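Local coordinates for protein putative secreted endoglycosylceramidase (Rhodococcus hoagii, PDB 6JYZ) that probably hydrolyses O-glycosidic bonds as a glycoside hydrolase family 5 enzyme, acting as an endogalactosylceramidase that cleaves glycosylated ceramides, at residues G96-V110 and T200-V214. Sequence-based numbering, arbitrary orientation.
Sequences GAFDAAYVARIREAV and TWARLAAEFRNEPAV
Two neighbouring helices on the outside of the family 5 (beta/alpha)8 barrel, 100-115 and 193-206, pack together here with their flanking residues: Phe98 just ahead of the first, Glu207 and Phe208 in the chain leading on to strand 214-218. The flat ring of Phe98 lies against the second helix, Arg203 CB over one face in a CH-pi contact, 3.6 Å from the ring centroid. With CG anti to the carbonyl carbon (chi1 -73°) and an extended chain, Arg203 runs on past the ring, and its long reach lets NH1 donate to Gly96 O (3.0 Å) from above the carbonyl plane. Two waters also bind this guanidinium, one bridging to Ala97 O and to Thr200 OG1, which also bonds Glu92.

Next comes Val103, compact and branched, wedging CG2 against Leu204 CD1 (4.3 Å) and CG1 against Glu207 CG. Further along, Arg107 bends at chi3 (-70°) and grips Glu207 twice through NH2, meeting the anti lone pair of OE1 in a salt bridge (2.8 Å) and the backbone O (3.1 Å). A water joins Arg107 NE to that same O, so the guanidinium is fixed on two nitrogens. Beyond this pair, the broad Phe208 ring turns its edge to the Arg107 backbone, CA near its plane at CZ, while Ile106 CG2 approaches CZ obliquely (3.8 Å); branched Val110 puts CG1 4.0 Å from Val214 CG2. Beneath the helices, Ile106 and Leu204 rest on Ile86 of strand 81-86, and Ile106 and Phe208 on Leu122 of strand 119-124.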
loop_
_atom_site.group_PDB
_atom_site.type_symbol
_atom_site.label_atom_id
_atom_site.label_comp_id
_atom_site.label_asym_id
_atom_site.label_seq_id
_atom_site.Cartn_x
_atom_site.Cartn_y
_atom_site.Cartn_z
ATOM N N GLY A 96 -4.089 -24.530 -8.360
ATOM C CA GLY A 96 -5.535 -24.582 -8.492
ATOM C C GLY A 96 -6.261 -24.470 -7.161
ATOM O O GLY A 96 -7.482 -24.331 -7.202
ATOM N N ALA A 97 -5.584 -24.539 -6.019
ATOM C CA ALA A 97 -6.277 -24.438 -4.718
ATOM C C ALA A 97 -6.752 -23.019 -4.445
ATOM O O ALA A 97 -6.196 -22.051 -5.028
ATOM C CB ALA A 97 -5.373 -24.863 -3.598
ATOM N N PHE A 98 -7.720 -22.864 -3.578
ATOM C CA PHE A 98 -8.121 -21.542 -3.124
ATOM C C PHE A 98 -8.451 -21.699 -1.655
ATOM O O PHE A 98 -9.460 -22.321 -1.295
ATOM C CB PHE A 98 -9.299 -21.021 -3.923
ATOM C CG PHE A 98 -9.621 -19.562 -3.600
ATOM C CD1 PHE A 98 -8.735 -18.543 -3.939
ATOM C CD2 PHE A 98 -10.781 -19.243 -2.906
ATOM C CE1 PHE A 98 -9.074 -17.207 -3.645
ATOM C CE2 PHE A 98 -11.113 -17.901 -2.592
ATOM C CZ PHE A 98 -10.221 -16.910 -2.965
ATOM N N ASP A 99 -7.583 -21.206 -0.758
ATOM C CA ASP A 99 -7.704 -21.492 0.667
ATOM C C ASP A 99 -8.686 -20.564 1.343
ATOM O O ASP A 99 -8.366 -19.375 1.665
ATOM C CB ASP A 99 -6.362 -21.426 1.372
ATOM C CG ASP A 99 -6.417 -21.858 2.826
ATOM O OD1 ASP A 99 -7.549 -22.155 3.308
ATOM O OD2 ASP A 99 -5.349 -21.869 3.456
ATOM N N ALA A 100 -9.922 -21.003 1.501
ATOM C CA ALA A 100 -10.957 -20.195 2.116
ATOM C C ALA A 100 -10.678 -19.912 3.578
ATOM O O ALA A 100 -11.255 -18.939 4.089
ATOM C CB ALA A 100 -12.287 -20.952 1.990
ATOM N N ALA A 101 -9.861 -20.708 4.261
ATOM C CA ALA A 101 -9.537 -20.368 5.617
ATOM C C ALA A 101 -8.615 -19.135 5.658
ATOM O O ALA A 101 -8.717 -18.309 6.577
ATOM C CB ALA A 101 -8.842 -21.504 6.336
ATOM N N TYR A 102 -7.731 -19.000 4.665
ATOM C CA TYR A 102 -6.934 -17.750 4.576
ATOM C C TYR A 102 -7.831 -16.609 4.186
ATOM O O TYR A 102 -7.742 -15.495 4.777
ATOM C CB TYR A 102 -5.817 -17.979 3.567
ATOM C CG TYR A 102 -4.900 -16.761 3.425
ATOM C CD1 TYR A 102 -4.101 -16.379 4.466
ATOM C CD2 TYR A 102 -4.857 -16.030 2.231
ATOM C CE1 TYR A 102 -3.231 -15.273 4.391
ATOM C CE2 TYR A 102 -3.976 -14.947 2.131
ATOM C CZ TYR A 102 -3.207 -14.601 3.191
ATOM O OH TYR A 102 -2.289 -13.564 3.007
ATOM N N VAL A 103 -8.791 -16.794 3.288
ATOM C CA VAL A 103 -9.761 -15.766 2.956
ATOM C C VAL A 103 -10.525 -15.348 4.195
ATOM O O VAL A 103 -10.802 -14.156 4.382
ATOM C CB VAL A 103 -10.745 -16.212 1.860
ATOM C CG1 VAL A 103 -11.803 -15.130 1.648
ATOM C CG2 VAL A 103 -9.961 -16.449 0.559
ATOM N N ALA A 104 -10.866 -16.281 5.113
ATOM C CA ALA A 104 -11.599 -15.862 6.311
ATOM C C ALA A 104 -10.705 -15.013 7.186
ATOM O O ALA A 104 -11.252 -14.103 7.837
ATOM C CB ALA A 104 -12.050 -17.130 7.059
ATOM N N ARG A 105 -9.384 -15.210 7.227
ATOM C CA ARG A 105 -8.554 -14.278 7.981
ATOM C C ARG A 105 -8.556 -12.917 7.306
ATOM O O ARG A 105 -8.579 -11.876 8.021
ATOM C CB ARG A 105 -7.114 -14.777 8.019
ATOM C CG ARG A 105 -6.959 -16.095 8.809
ATOM C CD ARG A 105 -5.612 -16.760 8.731
ATOM N NE ARG A 105 -4.599 -15.911 9.342
ATOM C CZ ARG A 105 -3.319 -16.000 9.050
ATOM N NH1 ARG A 105 -2.883 -16.787 8.076
ATOM N NH2 ARG A 105 -2.473 -15.217 9.687
ATOM N N ILE A 106 -8.516 -12.841 5.988
ATOM C CA ILE A 106 -8.635 -11.550 5.282
ATOM C C ILE A 106 -9.963 -10.903 5.642
ATOM O O ILE A 106 -10.029 -9.683 5.943
ATOM C CB ILE A 106 -8.504 -11.762 3.772
ATOM C CG1 ILE A 106 -7.126 -12.317 3.421
ATOM C CG2 ILE A 106 -8.747 -10.434 3.044
ATOM C CD1 ILE A 106 -6.969 -12.695 1.957
ATOM N N ARG A 107 -11.063 -11.652 5.615
ATOM C CA ARG A 107 -12.369 -11.081 5.875
ATOM C C ARG A 107 -12.448 -10.602 7.311
ATOM O O ARG A 107 -13.034 -9.512 7.524
ATOM C CB ARG A 107 -13.443 -12.148 5.603
ATOM C CG ARG A 107 -14.854 -11.577 5.751
ATOM C CD ARG A 107 -15.936 -12.588 5.363
ATOM N NE ARG A 107 -15.910 -12.811 3.903
ATOM C CZ ARG A 107 -15.545 -13.915 3.270
ATOM N NH1 ARG A 107 -15.061 -14.943 3.937
ATOM N NH2 ARG A 107 -15.530 -13.871 1.940
ATOM N N GLU A 108 -11.861 -11.274 8.248
ATOM C CA GLU A 108 -11.822 -10.774 9.620
ATOM C C GLU A 108 -11.064 -9.465 9.706
ATOM O O GLU A 108 -11.499 -8.555 10.423
ATOM C CB GLU A 108 -11.219 -11.856 10.534
ATOM C CG GLU A 108 -11.125 -11.424 11.998
ATOM C CD GLU A 108 -10.337 -12.484 12.741
ATOM O OE1 GLU A 108 -9.154 -12.731 12.459
ATOM O OE2 GLU A 108 -10.979 -13.171 13.529
ATOM N N ALA A 109 -9.918 -9.344 9.013
ATOM C CA ALA A 109 -9.199 -8.070 8.997
ATOM C C ALA A 109 -10.024 -6.982 8.336
ATOM O O ALA A 109 -10.030 -5.818 8.852
ATOM C CB ALA A 109 -7.873 -8.267 8.251
ATOM N N VAL A 110 -10.734 -7.245 7.263
ATOM C CA VAL A 110 -11.567 -6.256 6.620
ATOM C C VAL A 110 -12.634 -5.796 7.590
ATOM O O VAL A 110 -12.968 -4.598 7.644
ATOM C CB VAL A 110 -12.190 -6.807 5.337
ATOM C CG1 VAL A 110 -13.256 -5.903 4.763
ATOM C CG2 VAL A 110 -11.099 -7.005 4.263
ATOM N N THR A 200 -6.850 -16.703 -9.309
ATOM C CA THR A 200 -6.846 -16.466 -7.871
ATOM C C THR A 200 -7.411 -15.058 -7.552
ATOM O O THR A 200 -8.223 -14.902 -6.627
ATOM C CB THR A 200 -5.431 -16.678 -7.299
ATOM O OG1 THR A 200 -5.117 -18.058 -7.458
ATOM C CG2 THR A 200 -5.321 -16.225 -5.853
ATOM N N TRP A 201 -7.015 -14.047 -8.326
ATOM C CA TRP A 201 -7.571 -12.713 -8.120
ATOM C C TRP A 201 -9.071 -12.710 -8.339
ATOM O O TRP A 201 -9.808 -12.094 -7.583
ATOM C CB TRP A 201 -6.939 -11.680 -9.080
ATOM C CG TRP A 201 -6.006 -10.733 -8.386
ATOM C CD1 TRP A 201 -4.717 -10.426 -8.731
ATOM C CD2 TRP A 201 -6.316 -9.918 -7.228
ATOM N NE1 TRP A 201 -4.203 -9.470 -7.884
ATOM C CE2 TRP A 201 -5.176 -9.146 -6.926
ATOM C CE3 TRP A 201 -7.459 -9.798 -6.399
ATOM C CZ2 TRP A 201 -5.136 -8.254 -5.838
ATOM C CZ3 TRP A 201 -7.389 -8.928 -5.322
ATOM C CH2 TRP A 201 -6.231 -8.182 -5.019
ATOM N N ALA A 202 -9.557 -13.372 -9.384
ATOM C CA ALA A 202 -11.010 -13.420 -9.648
ATOM C C ALA A 202 -11.731 -14.072 -8.469
ATOM O O ALA A 202 -12.764 -13.543 -7.995
ATOM C CB ALA A 202 -11.254 -14.164 -10.939
ATOM N N ARG A 203 -11.167 -15.169 -7.966
ATOM C CA ARG A 203 -11.800 -15.883 -6.840
ATOM C C ARG A 203 -11.825 -14.969 -5.627
ATOM O O ARG A 203 -12.813 -14.938 -4.878
ATOM C CB ARG A 203 -11.021 -17.166 -6.555
ATOM C CG ARG A 203 -11.273 -18.206 -7.645
ATOM C CD ARG A 203 -10.288 -19.345 -7.454
ATOM N NE ARG A 203 -10.662 -20.444 -8.357
ATOM C CZ ARG A 203 -10.013 -21.579 -8.371
ATOM N NH1 ARG A 203 -8.865 -21.758 -7.767
ATOM N NH2 ARG A 203 -10.563 -22.592 -9.067
ATOM N N LEU A 204 -10.751 -14.208 -5.363
ATOM C CA LEU A 204 -10.739 -13.319 -4.203
ATOM C C LEU A 204 -11.686 -12.159 -4.387
ATOM O O LEU A 204 -12.381 -11.790 -3.408
ATOM C CB LEU A 204 -9.290 -12.850 -3.973
ATOM C CG LEU A 204 -9.115 -11.967 -2.734
ATOM C CD1 LEU A 204 -9.550 -12.707 -1.461
ATOM C CD2 LEU A 204 -7.685 -11.499 -2.608
ATOM N N ALA A 205 -11.767 -11.580 -5.589
ATOM C CA ALA A 205 -12.704 -10.478 -5.758
ATOM C C ALA A 205 -14.120 -10.965 -5.516
ATOM O O ALA A 205 -14.958 -10.200 -5.003
ATOM C CB ALA A 205 -12.571 -9.902 -7.169
ATOM N N ALA A 206 -14.454 -12.153 -5.966
ATOM C CA ALA A 206 -15.797 -12.683 -5.726
ATOM C C ALA A 206 -16.114 -12.701 -4.222
ATOM O O ALA A 206 -17.298 -12.468 -3.873
ATOM C CB ALA A 206 -15.972 -14.078 -6.351
ATOM N N GLU A 207 -15.156 -12.940 -3.362
ATOM C CA GLU A 207 -15.364 -13.008 -1.920
ATOM C C GLU A 207 -15.682 -11.682 -1.305
ATOM O O GLU A 207 -16.119 -11.655 -0.127
ATOM C CB GLU A 207 -14.096 -13.592 -1.291
ATOM C CG GLU A 207 -13.770 -15.008 -1.667
ATOM C CD GLU A 207 -14.720 -16.027 -1.138
ATOM O OE1 GLU A 207 -15.288 -15.879 -0.060
ATOM O OE2 GLU A 207 -14.897 -17.034 -1.834
ATOM N N PHE A 208 -15.483 -10.562 -2.034
ATOM C CA PHE A 208 -15.698 -9.234 -1.486
ATOM C C PHE A 208 -16.532 -8.383 -2.412
ATOM O O PHE A 208 -16.608 -7.155 -2.213
ATOM C CB PHE A 208 -14.340 -8.583 -1.165
ATOM C CG PHE A 208 -13.642 -9.249 -0.028
ATOM C CD1 PHE A 208 -14.085 -9.030 1.301
ATOM C CD2 PHE A 208 -12.633 -10.170 -0.239
ATOM C CE1 PHE A 208 -13.468 -9.696 2.349
ATOM C CE2 PHE A 208 -12.050 -10.850 0.804
ATOM C CZ PHE A 208 -12.475 -10.621 2.118
ATOM N N ARG A 209 -17.223 -8.987 -3.365
ATOM C CA ARG A 209 -17.865 -8.236 -4.421
ATOM C C ARG A 209 -19.002 -7.309 -3.939
ATOM O O ARG A 209 -19.334 -6.356 -4.679
ATOM C CB ARG A 209 -18.358 -9.156 -5.558
ATOM C CG ARG A 209 -19.495 -10.072 -5.131
ATOM C CD ARG A 209 -19.723 -11.015 -6.293
ATOM N NE ARG A 209 -20.862 -11.920 -6.039
ATOM C CZ ARG A 209 -20.800 -13.091 -5.443
ATOM N NH1 ARG A 209 -19.690 -13.476 -4.840
ATOM N NH2 ARG A 209 -21.897 -13.865 -5.387
ATOM N N ASN A 210 -19.553 -7.629 -2.743
ATOM C CA ASN A 210 -20.602 -6.751 -2.240
ATOM C C ASN A 210 -20.154 -5.977 -1.008
ATOM O O ASN A 210 -20.982 -5.417 -0.321
ATOM C CB ASN A 210 -21.906 -7.562 -1.942
ATOM C CG ASN A 210 -22.772 -7.727 -3.176
ATOM O OD1 ASN A 210 -23.215 -6.722 -3.708
ATOM N ND2 ASN A 210 -22.839 -8.946 -3.667
ATOM N N GLU A 211 -18.848 -5.914 -0.733
ATOM C CA GLU A 211 -18.352 -5.298 0.511
ATOM C C GLU A 211 -17.848 -3.872 0.236
ATOM O O GLU A 211 -16.761 -3.699 -0.372
ATOM C CB GLU A 211 -17.172 -6.151 1.005
ATOM C CG GLU A 211 -16.550 -5.608 2.268
ATOM C CD GLU A 211 -17.543 -5.269 3.347
ATOM O OE1 GLU A 211 -17.983 -6.219 4.004
ATOM O OE2 GLU A 211 -17.896 -4.100 3.544
ATOM N N PRO A 212 -18.541 -2.831 0.669
ATOM C CA PRO A 212 -18.082 -1.466 0.386
ATOM C C PRO A 212 -16.803 -1.136 1.166
ATOM O O PRO A 212 -16.108 -0.185 0.747
ATOM C CB PRO A 212 -19.256 -0.565 0.859
ATOM C CG PRO A 212 -19.976 -1.409 1.889
ATOM C CD PRO A 212 -19.873 -2.851 1.382
ATOM N N ALA A 213 -16.469 -1.823 2.239
ATOM C CA ALA A 213 -15.257 -1.463 2.958
ATOM C C ALA A 213 -14.034 -1.814 2.163
ATOM O O ALA A 213 -12.952 -1.370 2.546
ATOM C CB ALA A 213 -15.269 -2.197 4.258
ATOM N N VAL A 214 -14.111 -2.679 1.159
ATOM C CA VAL A 214 -12.953 -2.981 0.333
ATOM C C VAL A 214 -12.896 -1.892 -0.732
ATOM O O VAL A 214 -13.792 -1.738 -1.555
ATOM C CB VAL A 214 -13.044 -4.385 -0.260
ATOM C CG1 VAL A 214 -11.985 -4.606 -1.378
ATOM C CG2 VAL A 214 -12.889 -5.430 0.841
HETATM O O HOH W 1 -8.974 -25.012 -9.455
HETATM O O HOH W 2 -7.000 -19.945 -6.567
HETATM O O HOH W 3 -17.030 -10.646 2.336
#